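Guanosine 5'-monophosphate Reductase (Trypanosoma brucei brucei, PDB 6LK4) probably catalyses the NADPH-dependent deamination of GMP to IMP, and binds GTP at a cystathionine-beta-synthase domain through which its activity and oligomeric state are regulated. Local coordinates at residues A[90-95]-A[226-231]; A[101-106]-A[125-130]; A[375-380]-A[441-446]; A[95-100]-A[205-210]. All coordinates share one frame; numbering follows the deposited sequence.

Contact 1. Residues A[90-95]-A[226-231]. With GTP (guanosine-5'-triphosphate), chain B.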
# COMPACT_ATOMS: atom_id res chain seq x y z
N GLU A 90 1.46 10.18 47.52
CA GLU A 90 0.33 10.80 46.83
C GLU A 90 -0.85 9.84 46.73
O GLU A 90 -2.00 10.25 46.96
CB GLU A 90 0.75 11.26 45.45
CG GLU A 90 1.66 12.44 45.47
CD GLU A 90 1.92 12.96 44.08
OE1 GLU A 90 1.08 12.68 43.18
OE2 GLU A 90 2.96 13.63 43.88
N VAL A 91 -0.60 8.58 46.36
CA VAL A 91 -1.67 7.59 46.32
C VAL A 91 -2.37 7.51 47.67
O VAL A 91 -3.60 7.52 47.76
CB VAL A 91 -1.13 6.22 45.88
CG1 VAL A 91 -2.27 5.20 45.86
CG2 VAL A 91 -0.48 6.31 44.52
N LYS A 92 -1.59 7.46 48.75
CA LYS A 92 -2.16 7.39 50.08
C LYS A 92 -2.94 8.65 50.42
O LYS A 92 -3.88 8.62 51.21
CB LYS A 92 -1.05 7.14 51.10
CG LYS A 92 -0.50 5.74 51.04
CD LYS A 92 -1.65 4.73 51.15
CE LYS A 92 -1.17 3.39 51.63
NZ LYS A 92 -2.21 2.34 51.45
N ARG A 93 -2.57 9.76 49.79
CA ARG A 93 -3.23 11.04 50.02
C ARG A 93 -4.52 11.17 49.25
O ARG A 93 -5.25 12.14 49.45
CB ARG A 93 -2.27 12.17 49.64
CG ARG A 93 -2.45 13.44 50.42
CD ARG A 93 -2.20 13.26 51.90
NE ARG A 93 -2.77 14.37 52.63
CZ ARG A 93 -2.08 15.19 53.43
NH1 ARG A 93 -0.78 15.00 53.63
NH2 ARG A 93 -2.69 16.19 54.03
N ALA A 94 -4.83 10.21 48.38
CA ALA A 94 -5.95 10.39 47.45
C ALA A 94 -7.29 10.41 48.18
O ALA A 94 -8.15 11.25 47.89
CB ALA A 94 -5.92 9.28 46.40
N GLN A 95 -7.49 9.48 49.12
CA GLN A 95 -8.64 9.51 50.00
C GLN A 95 -8.25 8.90 51.34
O GLN A 95 -7.21 8.23 51.48
CB GLN A 95 -9.82 8.77 49.38
CG GLN A 95 -9.48 7.40 48.90
CD GLN A 95 -10.72 6.62 48.51
OE1 GLN A 95 -11.14 6.65 47.35
NE2 GLN A 95 -11.31 5.93 49.49
N ARG A 226 -6.89 2.45 57.32
CA ARG A 226 -7.21 3.83 57.56
C ARG A 226 -8.14 4.44 56.54
O ARG A 226 -8.42 5.61 56.58
CB ARG A 226 -5.93 4.64 57.60
CG ARG A 226 -5.15 4.45 58.87
CD ARG A 226 -3.70 4.81 58.68
NE ARG A 226 -3.55 6.21 58.37
CZ ARG A 226 -2.39 6.84 58.34
NH1 ARG A 226 -1.29 6.19 58.61
NH2 ARG A 226 -2.35 8.11 58.04
N GLY A 227 -8.63 3.64 55.62
CA GLY A 227 -9.47 4.13 54.55
C GLY A 227 -8.72 4.62 53.34
O GLY A 227 -9.33 5.13 52.40
N ARG A 228 -7.41 4.46 53.32
CA ARG A 228 -6.65 4.91 52.18
C ARG A 228 -6.60 3.83 51.12
O ARG A 228 -6.79 2.67 51.39
CB ARG A 228 -5.25 5.32 52.61
CG ARG A 228 -5.19 6.25 53.80
CD ARG A 228 -3.78 6.60 54.20
NE ARG A 228 -2.99 5.43 54.54
CZ ARG A 228 -1.75 5.48 54.99
NH1 ARG A 228 -1.16 6.62 55.16
NH2 ARG A 228 -1.11 4.38 55.27
N LEU A 229 -6.33 4.23 49.89
CA LEU A 229 -6.23 3.27 48.80
C LEU A 229 -5.03 2.34 49.00
O LEU A 229 -3.94 2.78 49.38
CB LEU A 229 -6.12 4.00 47.48
CG LEU A 229 -7.34 4.85 47.13
CD1 LEU A 229 -7.03 5.63 45.86
CD2 LEU A 229 -8.60 4.00 46.95
N LEU A 230 -5.25 1.04 48.78
CA LEU A 230 -4.17 0.06 48.75
C LEU A 230 -3.20 0.33 47.61
O LEU A 230 -3.62 0.61 46.48
CB LEU A 230 -4.74 -1.34 48.55
CG LEU A 230 -5.40 -2.12 49.68
CD1 LEU A 230 -5.48 -3.59 49.27
CD2 LEU A 230 -4.61 -1.96 50.92
N VAL A 231 -1.90 0.17 47.87
CA VAL A 231 -0.89 0.29 46.82
C VAL A 231 0.32 -0.57 47.20
O VAL A 231 0.64 -0.74 48.37
CB VAL A 231 -0.47 1.77 46.60
CG1 VAL A 231 0.35 2.28 47.76
CG2 VAL A 231 0.32 1.92 45.31
O3B GTP B . -12.01 16.01 43.82
PB GTP B . -12.64 15.43 45.18
O1B GTP B . -12.44 13.92 45.26
O2B GTP B . -14.11 15.78 45.28
O3A GTP B . -11.78 16.19 46.31
PA GTP B . -12.29 17.45 47.18
O1A GTP B . -13.78 17.71 47.07
O2A GTP B . -11.47 18.64 46.81
O5' GTP B . -12.00 17.00 48.70
C5' GTP B . -10.68 16.77 49.14
C4' GTP B . -10.25 15.32 48.93
O4' GTP B . -8.83 15.33 49.00
C3' GTP B . -10.73 14.35 50.00
O3' GTP B . -10.93 13.09 49.39
C2' GTP B . -9.56 14.25 50.95
O2' GTP B . -9.43 13.02 51.62
C1' GTP B . -8.37 14.50 50.04
N9 GTP B . -7.37 15.19 50.84
C8 GTP B . -6.10 14.75 51.09
N7 GTP B . -5.50 15.65 51.90
C5 GTP B . -6.38 16.65 52.16
C6 GTP B . -6.26 17.80 52.93
O6 GTP B . -5.19 18.02 53.50
N1 GTP B . -7.34 18.67 53.03
C2 GTP B . -8.51 18.38 52.36
N2 GTP B . -9.55 19.20 52.44
N3 GTP B . -8.60 17.23 51.60
C4 GTP B . -7.56 16.38 51.50
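Lys92 lies at about a right angle across Arg228, and its side chain, from CB to NZ, runs along segment 226-231. CB comes within 4.1 Å of Arg228 NH1, and CG faces Arg228 CZ. The chain then bends at its second torsion (chi2 -53°), which sets CD over one face of the Arg228 guanidinium, near the rim, 3.7 Å from Arg228 NE. CE passes beside Arg228 NH2. At the tip, Lys92 NZ donates to Leu229 O over 2.7 Å, approaching from 35° out of the carbonyl plane; the same ammonium forms salt bridges with Asp254 and Asp224. The opposite face of the Arg228 guanidinium is taken by CZ of Arg226.

Mainly apolar contacts fill the rest of the interface. Val91 CG1 meets Val231 CB at 3.9 Å, Ala94 CB touches Leu229 CD1, and the Gln95 chain crosses Leu229 with CG 3.8 Å from Leu229 CG. A CA-H...O contact joins Arg228 CA to Gln95 O at 3.4 Å. Arg93 points away from this seam and reads the Hoogsteen edge of GTP: NE donates to N7 (3.1 Å) and NH2 to O6 (3.1 Å).

The two segments are the outgoing and returning connections between the TIM barrel and the CBS pair. Lys92 and Arg228 stand close with like charges, yet both bind Asp224, and Asp254 gives Lys92 a second carboxylate. These acids probably offset the repulsion, so the buried seam is held by a compact charge network with an apolar layer alongside.

Contact 2. Residues A[101-106]-A[125-130]. With GTP (guanosine-5'-triphosphate), chain B.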
# COMPACT_ATOMS: atom_id res chain seq x y z
N SER A 101 -2.55 15.18 59.33
CA SER A 101 -1.82 16.38 58.91
C SER A 101 -2.53 17.11 57.78
O SER A 101 -1.99 17.24 56.67
CB SER A 101 -0.40 16.01 58.52
N PRO A 102 -3.76 17.59 57.99
CA PRO A 102 -4.48 18.26 56.89
C PRO A 102 -3.85 19.61 56.57
O PRO A 102 -3.30 20.28 57.45
CB PRO A 102 -5.90 18.42 57.43
CG PRO A 102 -5.74 18.41 58.92
CD PRO A 102 -4.60 17.47 59.20
N ARG A 103 -3.95 20.00 55.30
CA ARG A 103 -3.33 21.25 54.88
C ARG A 103 -3.93 22.44 55.62
O ARG A 103 -5.16 22.53 55.77
CB ARG A 103 -3.48 21.45 53.37
CG ARG A 103 -2.96 20.29 52.55
CD ARG A 103 -1.52 19.96 52.90
NE ARG A 103 -0.60 20.92 52.30
CZ ARG A 103 0.71 20.94 52.48
NH1 ARG A 103 1.31 20.05 53.26
NH2 ARG A 103 1.43 21.87 51.88
N ILE A 104 -3.06 23.33 56.08
CA ILE A 104 -3.46 24.50 56.87
C ILE A 104 -3.04 25.78 56.14
O ILE A 104 -2.41 25.75 55.08
CB ILE A 104 -2.86 24.46 58.29
CG1 ILE A 104 -1.34 24.47 58.20
CG2 ILE A 104 -3.33 23.22 59.02
CD1 ILE A 104 -0.67 24.58 59.54
N ILE A 105 -3.42 26.92 56.71
CA ILE A 105 -3.02 28.22 56.19
C ILE A 105 -3.20 29.23 57.32
O ILE A 105 -3.91 28.98 58.29
CB ILE A 105 -3.85 28.62 54.94
CG1 ILE A 105 -3.11 29.70 54.14
CG2 ILE A 105 -5.27 29.04 55.32
CD1 ILE A 105 -3.82 30.12 52.89
N LEU A 106 -2.57 30.37 57.18
CA LEU A 106 -2.64 31.30 58.30
C LEU A 106 -3.55 32.48 57.99
O LEU A 106 -3.69 32.87 56.83
CB LEU A 106 -1.24 31.81 58.64
CG LEU A 106 -0.36 30.63 59.01
CD1 LEU A 106 1.10 31.07 59.05
CD2 LEU A 106 -0.85 30.02 60.32
N GLY A 125 -5.02 16.77 41.92
CA GLY A 125 -6.23 17.55 42.03
C GLY A 125 -6.23 18.52 43.18
O GLY A 125 -7.18 19.29 43.32
N GLY A 126 -5.19 18.52 44.01
CA GLY A 126 -5.19 19.39 45.16
C GLY A 126 -6.11 18.86 46.25
O GLY A 126 -6.50 17.69 46.26
N VAL A 127 -6.48 19.75 47.17
CA VAL A 127 -7.31 19.41 48.31
C VAL A 127 -8.53 20.32 48.31
O VAL A 127 -8.55 21.39 47.70
CB VAL A 127 -6.54 19.53 49.64
CG1 VAL A 127 -5.28 18.66 49.60
CG2 VAL A 127 -6.19 20.97 49.91
N GLY A 128 -9.57 19.87 49.02
CA GLY A 128 -10.86 20.54 48.99
C GLY A 128 -11.01 21.71 49.94
O GLY A 128 -11.95 22.50 49.78
N CYS A 129 -10.14 21.84 50.92
CA CYS A 129 -10.26 23.00 51.79
C CYS A 129 -8.92 23.21 52.46
O CYS A 129 -8.06 22.34 52.46
CB CYS A 129 -11.37 22.82 52.82
SG CYS A 129 -10.81 21.87 54.22
N LEU A 130 -8.75 24.38 53.04
CA LEU A 130 -7.61 24.68 53.89
C LEU A 130 -8.14 25.04 55.26
O LEU A 130 -9.14 25.78 55.38
CB LEU A 130 -6.77 25.83 53.34
CG LEU A 130 -6.10 25.59 52.00
CD1 LEU A 130 -5.45 26.86 51.52
CD2 LEU A 130 -5.08 24.45 52.09
O3B GTP B . -12.01 16.01 43.82
PB GTP B . -12.64 15.43 45.18
O1B GTP B . -12.44 13.92 45.26
O2B GTP B . -14.11 15.78 45.28
O3A GTP B . -11.78 16.19 46.31
PA GTP B . -12.29 17.45 47.18
O1A GTP B . -13.78 17.71 47.07
O2A GTP B . -11.47 18.64 46.81
O5' GTP B . -12.00 17.00 48.70
C5' GTP B . -10.68 16.77 49.14
C4' GTP B . -10.25 15.32 48.93
O4' GTP B . -8.83 15.33 49.00
C3' GTP B . -10.73 14.35 50.00
O3' GTP B . -10.93 13.09 49.39
C2' GTP B . -9.56 14.25 50.95
O2' GTP B . -9.43 13.02 51.62
C1' GTP B . -8.37 14.50 50.04
N9 GTP B . -7.37 15.19 50.84
C8 GTP B . -6.10 14.75 51.09
N7 GTP B . -5.50 15.65 51.90
C5 GTP B . -6.38 16.65 52.16
C6 GTP B . -6.26 17.80 52.93
O6 GTP B . -5.19 18.02 53.50
N1 GTP B . -7.34 18.67 53.03
C2 GTP B . -8.51 18.38 52.36
N2 GTP B . -9.55 19.20 52.44
N3 GTP B . -8.60 17.23 51.60
C4 GTP B . -7.56 16.38 51.50
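With CG anti to its carbonyl carbon (chi1 -63°), Leu130 lays both methyl groups on segment 101-106: CD2 rests 3.6 Å from Arg103 CB, and CD1 lies 3.9 Å from Ile105 CD1. Ile105 answers with CG1 opposite its backbone N (chi1 -160°), which extends CD1 toward the leucine, while its CG2 approaches Leu130 CB. Arg103 CG stays near Val127 CG1, at 4.1 Å, while the guanidinium is led away to a cation-pi contact with Trp120.

Both segments also hold the guanine of GTP. Arg103 N donates to O6 in a nearly straight bond of 2.9 Å (167° at the hydrogen), and Arg103 CG packs against the same oxygen at 3.3 Å. Val127 lies over one face of the base, with CG1 3.4 Å from C5 and CB above the C2-N1 side. Further along the same edge as O6, beyond N1, GTP N2 makes a weak hydrogen bond to Cys129 SG, 3.4 Å long. O6 and the exocyclic amine, the groups that mark a guanine, are thus both met by residues of this contact.

Strand 104-105, helix 111-118 and strand 130-133 form a beta-alpha-beta crossover of the CBS fold, the two strands lying parallel and bonded through the backbones of Ile105, Leu131 and Val133. The helix covers the apolar seam, with Ala114 on Ile105 and Leu118 on Leu130, while Pro102 and Cys129 lean on Leu206 of strand 203-208.

Contact 3. Residues A[375-380]-A[441-446]. With PO4 (phosphate ion), chain C.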
# COMPACT_ATOMS: atom_id res chain seq x y z
N ASN A 375 0.60 -4.02 28.78
CA ASN A 375 0.20 -3.43 27.50
C ASN A 375 -1.27 -3.00 27.50
O ASN A 375 -1.59 -1.89 27.06
CB ASN A 375 0.46 -4.41 26.36
CG ASN A 375 1.89 -4.31 25.83
N MET A 376 -2.16 -3.85 28.01
CA MET A 376 -3.58 -3.53 27.97
C MET A 376 -3.90 -2.25 28.75
O MET A 376 -4.93 -1.62 28.49
CB MET A 376 -4.43 -4.70 28.50
CG MET A 376 -4.15 -6.04 27.79
SD MET A 376 -4.94 -7.53 28.49
CE MET A 376 -6.63 -7.29 27.97
N LEU A 377 -3.04 -1.84 29.67
CA LEU A 377 -3.31 -0.65 30.46
C LEU A 377 -2.44 0.55 30.09
O LEU A 377 -2.77 1.67 30.49
CB LEU A 377 -3.13 -0.94 31.96
CG LEU A 377 -4.04 -2.03 32.52
CD1 LEU A 377 -3.92 -2.04 34.02
CD2 LEU A 377 -5.47 -1.81 32.07
N ALA A 378 -1.35 0.34 29.36
CA ALA A 378 -0.54 1.47 28.95
C ALA A 378 -1.34 2.36 28.01
O ALA A 378 -2.27 1.91 27.35
CB ALA A 378 0.75 1.00 28.28
N GLY A 379 -1.00 3.65 28.00
CA GLY A 379 -1.72 4.51 27.09
C GLY A 379 -3.17 4.76 27.42
O GLY A 379 -3.90 5.34 26.60
N THR A 380 -3.62 4.32 28.59
CA THR A 380 -4.85 4.86 29.16
C THR A 380 -4.54 6.21 29.79
O THR A 380 -3.38 6.56 30.03
CB THR A 380 -5.41 3.89 30.19
OG1 THR A 380 -4.37 3.55 31.11
CG2 THR A 380 -5.91 2.63 29.51
N GLY A 441 -10.60 2.89 34.01
CA GLY A 441 -11.69 2.32 34.76
C GLY A 441 -12.61 1.43 33.94
O GLY A 441 -12.91 0.30 34.32
N PRO A 442 -13.11 1.93 32.80
CA PRO A 442 -14.02 1.11 32.00
C PRO A 442 -13.34 -0.06 31.33
O PRO A 442 -13.97 -1.11 31.16
CB PRO A 442 -14.59 2.10 30.98
CG PRO A 442 -14.38 3.43 31.58
CD PRO A 442 -13.09 3.33 32.33
N ILE A 443 -12.08 0.08 30.94
CA ILE A 443 -11.35 -1.06 30.39
C ILE A 443 -11.27 -2.17 31.43
O ILE A 443 -11.53 -3.34 31.15
CB ILE A 443 -9.95 -0.63 29.92
CG1 ILE A 443 -10.04 0.24 28.66
CG2 ILE A 443 -9.09 -1.83 29.68
CD1 ILE A 443 -8.68 0.64 28.11
N VAL A 444 -10.92 -1.80 32.67
CA VAL A 444 -10.83 -2.77 33.75
C VAL A 444 -12.18 -3.41 34.00
O VAL A 444 -12.29 -4.64 34.16
CB VAL A 444 -10.26 -2.10 35.02
CG1 VAL A 444 -10.72 -2.82 36.29
CG2 VAL A 444 -8.76 -2.06 34.96
N ARG A 445 -13.25 -2.61 33.99
CA ARG A 445 -14.56 -3.17 34.28
C ARG A 445 -14.99 -4.17 33.22
O ARG A 445 -15.61 -5.19 33.54
CB ARG A 445 -15.59 -2.05 34.41
CG ARG A 445 -15.89 -1.68 35.85
CD ARG A 445 -16.74 -0.44 35.92
NE ARG A 445 -15.94 0.73 36.25
CZ ARG A 445 -15.91 1.86 35.53
NH1 ARG A 445 -16.65 1.96 34.43
NH2 ARG A 445 -15.14 2.87 35.92
N GLN A 446 -14.66 -3.90 31.96
CA GLN A 446 -15.00 -4.86 30.90
C GLN A 446 -14.15 -6.12 31.03
O GLN A 446 -14.67 -7.23 30.87
CB GLN A 446 -14.82 -4.22 29.52
P PO4 C . 2.43 -7.69 29.34
O1 PO4 C . 2.60 -8.91 28.44
O2 PO4 C . 3.57 -7.65 30.36
O3 PO4 C . 1.10 -7.80 30.08
O4 PO4 C . 2.44 -6.42 28.51
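Leu377 O is gripped twice from Thr380, the residue that reaches across to Ile443. Thr380 OG1 donates to it in the carbonyl plane, at a C=O...donor angle of 157°; the measured 2.5 Å is short, and its exact value is doubtful. Thr380 N adds a weak bond of 3.4 Å. Together they close a type II turn from Leu377 to Thr380, with Gly379 at the position that takes a positive phi (70°).

With OG1 between the backbone N and the carbonyl carbon (chi1 51°), on the side of Leu377 O, the methyl group CG2 of Thr380 is the branch that meets Ile443 CD1 at 3.7 Å, the two side chains crossing at a slant. Leu377 CD2 faces both Ile443 CG2, 4.3 Å away, and Val444 CG2, at 4.4 Å.

At the other end of the loop Asn375 N donates to O4 of a phosphate ion over 3.0 Å; the ion is also hydrogen-bonded by Gly353 N and Gly374 N. All three residues bind GMP in this protein, so the ion probably occupies the place of the nucleotide phosphate.

The loop follows strand 370-373, the eighth of the TIM barrel, and packs on the first turns of helix 440-457. Helix 60-69 completes the cluster: Met62 touches Leu377 and Thr380, Met66 reaches Val444, and Glu69 forms a salt bridge with Arg445.

Contact 4. Residues A[95-100]-A[205-210]. With GTP (guanosine-5'-triphosphate), chain B.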
# COMPACT_ATOMS: atom_id res chain seq x y z
N GLN A 95 -7.49 9.48 49.12
CA GLN A 95 -8.64 9.51 50.00
C GLN A 95 -8.25 8.90 51.34
O GLN A 95 -7.21 8.23 51.48
CB GLN A 95 -9.82 8.77 49.38
CG GLN A 95 -9.48 7.40 48.90
CD GLN A 95 -10.72 6.62 48.51
OE1 GLN A 95 -11.14 6.65 47.35
NE2 GLN A 95 -11.31 5.93 49.49
N SER A 96 -9.08 9.15 52.35
CA SER A 96 -8.85 8.58 53.67
C SER A 96 -10.13 8.71 54.46
O SER A 96 -11.11 9.30 53.99
CB SER A 96 -7.70 9.29 54.38
OG SER A 96 -7.50 8.76 55.68
N PHE A 97 -10.14 8.18 55.67
CA PHE A 97 -11.21 8.53 56.60
C PHE A 97 -10.77 9.72 57.45
O PHE A 97 -11.29 10.83 57.31
CB PHE A 97 -11.61 7.33 57.44
CG PHE A 97 -12.75 7.63 58.34
CD1 PHE A 97 -13.96 8.07 57.80
CD2 PHE A 97 -12.62 7.53 59.71
CE1 PHE A 97 -15.03 8.38 58.61
CE2 PHE A 97 -13.70 7.83 60.53
CZ PHE A 97 -14.91 8.26 59.98
N LEU A 98 -9.80 9.50 58.33
CA LEU A 98 -9.18 10.60 59.05
C LEU A 98 -7.96 11.06 58.27
O LEU A 98 -6.99 10.31 58.12
CB LEU A 98 -8.76 10.18 60.46
CG LEU A 98 -9.86 9.59 61.33
CD1 LEU A 98 -9.38 9.47 62.75
CD2 LEU A 98 -11.08 10.46 61.26
N ILE A 99 -8.00 12.29 57.77
CA ILE A 99 -6.83 12.85 57.10
C ILE A 99 -5.83 13.25 58.17
O ILE A 99 -6.10 14.13 58.99
CB ILE A 99 -7.21 14.05 56.22
CG1 ILE A 99 -8.29 13.67 55.22
CG2 ILE A 99 -5.97 14.58 55.51
CD1 ILE A 99 -9.07 14.84 54.70
N GLU A 100 -4.69 12.58 58.20
CA GLU A 100 -3.61 13.02 59.06
C GLU A 100 -2.97 14.27 58.46
O GLU A 100 -2.87 14.41 57.23
CB GLU A 100 -2.56 11.93 59.23
CG GLU A 100 -3.01 10.76 60.09
CD GLU A 100 -1.86 9.82 60.40
OE1 GLU A 100 -0.70 10.21 60.13
OE2 GLU A 100 -2.11 8.70 60.89
N TYR A 205 -7.16 16.15 63.01
CA TYR A 205 -7.54 15.46 61.79
C TYR A 205 -8.62 16.25 61.07
O TYR A 205 -9.18 17.22 61.60
CB TYR A 205 -8.08 14.04 62.04
CG TYR A 205 -7.16 13.15 62.83
CD1 TYR A 205 -6.17 12.41 62.20
CD2 TYR A 205 -7.32 13.01 64.21
CE1 TYR A 205 -5.35 11.57 62.93
CE2 TYR A 205 -6.50 12.17 64.94
CZ TYR A 205 -5.51 11.46 64.29
OH TYR A 205 -4.68 10.63 65.01
N LEU A 206 -8.93 15.79 59.86
CA LEU A 206 -10.03 16.32 59.06
C LEU A 206 -10.80 15.15 58.48
O LEU A 206 -10.21 14.20 57.97
CB LEU A 206 -9.51 17.24 57.93
CG LEU A 206 -10.62 17.74 56.99
CD1 LEU A 206 -11.69 18.51 57.79
CD2 LEU A 206 -10.11 18.60 55.83
N VAL A 207 -12.13 15.22 58.55
CA VAL A 207 -13.00 14.30 57.86
C VAL A 207 -13.82 15.11 56.87
O VAL A 207 -14.40 16.13 57.24
CB VAL A 207 -13.90 13.53 58.84
CG1 VAL A 207 -14.62 12.39 58.12
CG2 VAL A 207 -13.06 13.00 59.99
N THR A 208 -13.84 14.68 55.61
CA THR A 208 -14.49 15.42 54.55
C THR A 208 -15.70 14.66 54.06
O THR A 208 -15.69 13.43 54.02
CB THR A 208 -13.57 15.69 53.34
OG1 THR A 208 -13.44 14.51 52.54
CG2 THR A 208 -12.20 16.14 53.79
N LEU A 209 -16.73 15.41 53.65
CA LEU A 209 -17.90 14.79 53.05
C LEU A 209 -17.52 13.98 51.82
O LEU A 209 -18.07 12.91 51.57
CB LEU A 209 -18.93 15.87 52.70
CG LEU A 209 -20.13 15.32 51.91
CD1 LEU A 209 -20.99 14.45 52.80
CD2 LEU A 209 -20.95 16.43 51.33
N SER A 210 -16.54 14.47 51.07
CA SER A 210 -16.07 13.74 49.89
C SER A 210 -15.64 12.31 50.24
O SER A 210 -15.99 11.35 49.55
CB SER A 210 -14.93 14.51 49.23
OG SER A 210 -14.21 13.72 48.30
O3B GTP B . -12.01 16.01 43.82
PB GTP B . -12.64 15.43 45.18
O1B GTP B . -12.44 13.92 45.26
O2B GTP B . -14.11 15.78 45.28
O3A GTP B . -11.78 16.19 46.31
PA GTP B . -12.29 17.45 47.18
O1A GTP B . -13.78 17.71 47.07
O2A GTP B . -11.47 18.64 46.81
O5' GTP B . -12.00 17.00 48.70
C5' GTP B . -10.68 16.77 49.14
C4' GTP B . -10.25 15.32 48.93
O4' GTP B . -8.83 15.33 49.00
C3' GTP B . -10.73 14.35 50.00
O3' GTP B . -10.93 13.09 49.39
C2' GTP B . -9.56 14.25 50.95
O2' GTP B . -9.43 13.02 51.62
C1' GTP B . -8.37 14.50 50.04
N9 GTP B . -7.37 15.19 50.84
C8 GTP B . -6.10 14.75 51.09
N7 GTP B . -5.50 15.65 51.90
C5 GTP B . -6.38 16.65 52.16
C6 GTP B . -6.26 17.80 52.93
O6 GTP B . -5.19 18.02 53.50
N1 GTP B . -7.34 18.67 53.03
C2 GTP B . -8.51 18.38 52.36
N2 GTP B . -9.55 19.20 52.44
N3 GTP B . -8.60 17.23 51.60
C4 GTP B . -7.56 16.38 51.50
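In the GTP pocket of the CBS pair, an antiparallel three-stranded sheet ends in a short, weakly bonded edge segment at about 99-100, beside strand 203-208. Ile99 N donates to Leu206 O over 2.9 Å, with 168° at the hydrogen; the return bond from Leu206 N to Ile99 O is weak.

The side chains of Ile99 and Leu206 face the nucleotide. Ile99 CG2 lies over the guanine face opposite Val127, 3.8 Å from N7, and Leu206 CD2 comes within 3.5 Å of GTP N2. Ile99 CD1 meets the methyl CG2 of Thr208 at 3.5 Å, and Thr208, at the N-cap of helix 209-216, uses OG1 to cap Asp211 N.

Leu98 instead packs along Tyr205 and Val207, its CD2 3.5 Å from Val207 CG2. Phe97 adds CE1 beside Val207 CG1. Glu100 runs alongside Tyr205 in the same direction, placing CG at the ring edge, while its carboxylate continues to a salt bridge with Arg226. Over one face of the Tyr205 ring stands Leu98 CD1, a CH-pi contact 4.2 Å from the centroid and just 7° off the ring normal.

Overall arrangement
Contacts 1, 2 and 4 meet around one GTP, with 2 and 4 nested inside the chain loop that contact 1 closes; contact 3 lies apart, about 12 Å from contact 1 between nearest atoms. Contacts 1 and 4 share Gln95 and touch again through Arg226 O and Phe97 N, while Arg93 NH2 reaches Ser101 O of contact 2. Contact 1, nearest the chain centre and mostly buried, relies on charges at the barrel-CBS junction. Contacts 2 and 4 sit farther out on two CBS sheets: contact 2 joins its segments by apolar side chains, whereas contact 4 adds backbone bonds and is partly open at Glu100. Contact 3, small and apolar, belongs to the barrel and its phosphate site.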